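Local coordinates for succinylglutamate desuccinylase/aspartoacylase (PDB 3NA6), which probably hydrolyses the amide bond of an N-acylated amino acid such as N-succinylglutamate or N-acetylaspartate, at residues L69-L72 with A73-R77. Sequence-based numbering, arbitrary orientation.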
loop_
_atom_site.group_PDB
_atom_site.type_symbol
_atom_site.label_atom_id
_atom_site.label_comp_id
_atom_site.label_asym_id
_atom_site.label_seq_id
_atom_site.Cartn_x
_atom_site.Cartn_y
_atom_site.Cartn_z
ATOM N N LEU A 69 -7.195 17.071 -28.496
ATOM C CA LEU A 69 -6.277 16.297 -29.349
ATOM C C LEU A 69 -6.878 14.971 -29.760
ATOM O O LEU A 69 -6.678 14.540 -30.918
ATOM C CB LEU A 69 -4.887 16.120 -28.699
ATOM C CG LEU A 69 -4.112 17.443 -28.527
ATOM C CD1 LEU A 69 -2.838 17.314 -27.653
ATOM C CD2 LEU A 69 -3.725 17.981 -29.930
ATOM N N GLN A 70 -7.642 14.326 -28.871
ATOM C CA GLN A 70 -8.312 13.102 -29.301
ATOM C C GLN A 70 -9.295 13.439 -30.423
ATOM O O GLN A 70 -9.364 12.716 -31.408
ATOM C CB GLN A 70 -9.057 12.378 -28.178
ATOM C CG GLN A 70 -8.191 11.556 -27.265
ATOM C CD GLN A 70 -7.716 10.239 -27.933
ATOM O OE1 GLN A 70 -7.201 10.230 -29.059
ATOM N NE2 GLN A 70 -7.868 9.154 -27.233
ATOM N N GLU A 71 -10.036 14.537 -30.286
ATOM C CA GLU A 71 -11.004 14.908 -31.332
ATOM C C GLU A 71 -10.279 15.259 -32.634
ATOM O O GLU A 71 -10.661 14.817 -33.709
ATOM C CB GLU A 71 -11.864 16.071 -30.892
ATOM C CG GLU A 71 -12.966 16.398 -31.872
ATOM C CD GLU A 71 -13.703 17.649 -31.510
ATOM O OE1 GLU A 71 -14.590 17.604 -30.633
ATOM O OE2 GLU A 71 -13.401 18.683 -32.114
ATOM N N LEU A 72 -9.206 16.025 -32.524
ATOM C CA LEU A 72 -8.395 16.350 -33.694
ATOM C C LEU A 72 -7.921 15.082 -34.413
ATOM O O LEU A 72 -8.052 14.974 -35.626
ATOM C CB LEU A 72 -7.182 17.226 -33.316
ATOM C CG LEU A 72 -6.479 17.868 -34.533
ATOM C CD1 LEU A 72 -7.315 19.027 -35.109
ATOM C CD2 LEU A 72 -5.100 18.325 -34.167
ATOM N N ALA A 73 -7.429 14.111 -33.660
ATOM C CA ALA A 73 -6.844 12.909 -34.284
ATOM C C ALA A 73 -7.933 12.062 -34.956
ATOM O O ALA A 73 -7.686 11.403 -35.972
ATOM C CB ALA A 73 -6.093 12.072 -33.264
ATOM N N ALA A 74 -9.127 12.101 -34.392
ATOM C CA ALA A 74 -10.222 11.241 -34.851
ATOM C C ALA A 74 -11.043 11.866 -35.965
ATOM O O ALA A 74 -11.753 11.165 -36.639
ATOM C CB ALA A 74 -11.143 10.902 -33.673
ATOM N N THR A 75 -10.992 13.177 -36.137
ATOM C CA THR A 75 -11.929 13.846 -37.042
ATOM C C THR A 75 -11.268 14.649 -38.186
ATOM O O THR A 75 -11.953 15.211 -38.993
ATOM C CB THR A 75 -12.911 14.759 -36.245
ATOM O OG1 THR A 75 -12.213 15.882 -35.713
ATOM C CG2 THR A 75 -13.580 13.993 -35.099
ATOM N N THR A 76 -9.945 14.692 -38.281
ATOM C CA THR A 76 -9.290 15.526 -39.290
ATOM C C THR A 76 -8.971 14.634 -40.467
ATOM O O THR A 76 -8.395 13.555 -40.268
ATOM C CB THR A 76 -7.979 16.082 -38.749
ATOM O OG1 THR A 76 -8.258 16.870 -37.581
ATOM C CG2 THR A 76 -7.241 16.919 -39.813
ATOM N N ARG A 77 -9.327 15.078 -41.672
ATOM C CA ARG A 77 -9.027 14.338 -42.908
ATOM C C ARG A 77 -7.684 14.756 -43.492
ATOM O O ARG A 77 -7.304 15.929 -43.410
ATOM C CB ARG A 77 -10.121 14.593 -43.945
ATOM C CG ARG A 77 -11.535 14.348 -43.408
ATOM C CD ARG A 77 -12.602 14.493 -44.499
ATOM N NE ARG A 77 -12.764 15.870 -44.960
ATOM C CZ ARG A 77 -12.614 16.254 -46.221
ATOM N NH1 ARG A 77 -12.292 15.365 -47.157
ATOM N NH2 ARG A 77 -12.793 17.525 -46.548
#
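Thr76 and Thr75 each turn a hydroxyl back onto a carbonyl of the preceding turn, Leu72 and Glu71 respectively, at the C-terminal end of helix 64-75. This helix is the crossover of a beta-alpha-beta unit between strands 51-55 and 83-88 in the catalytic domain. Regular helical bonding runs as far as Ala73 N to Leu69 O, 2.9 Å, and Ala74 N to Gln70 O. After that the backbone bonds become weak, as with Thr76 N to Leu72 O at 3.3 Å. The two hydroxyls supply short bonds where the amides supply poor ones. Thr76 is the first residue to leave helical geometry. Thr76 OG1 stands anti to its own carbonyl carbon (chi1 -60°) and gives a 2.7 Å bond to Leu72 O, only 18° from the carbonyl plane. Thr76 OG1 also lies 3.4 Å from Leu72 CD1. A valine in place of this threonine would probably lose the hydroxyl bond and leave Leu72 O, among the bonds described, with just the weak ones from the Thr75 and Thr76 amides.

The tight side is the buried one. Leu69, Leu72 and Ala73 face Ile87 of strand 83-88, and the two leucines also reach Leu54 of strand 51-55 and Leu229 of helix 219-235. The face of Glu71 and Ala74 is looser but partly covered by the second subunit, whose Trp288 packs on both. Glu71 CG comes within 3.9 Å of Thr75 OG1 and is a little farther from its CG2. Glu71 OE1 forms salt bridges with Lys226 and with Arg286 of the second subunit. Thr75 takes the solvent side, yet its hydroxyl turns inward: Thr75 OG1 gives a 2.7 Å bond to Glu71 O from 47° above the carbonyl plane.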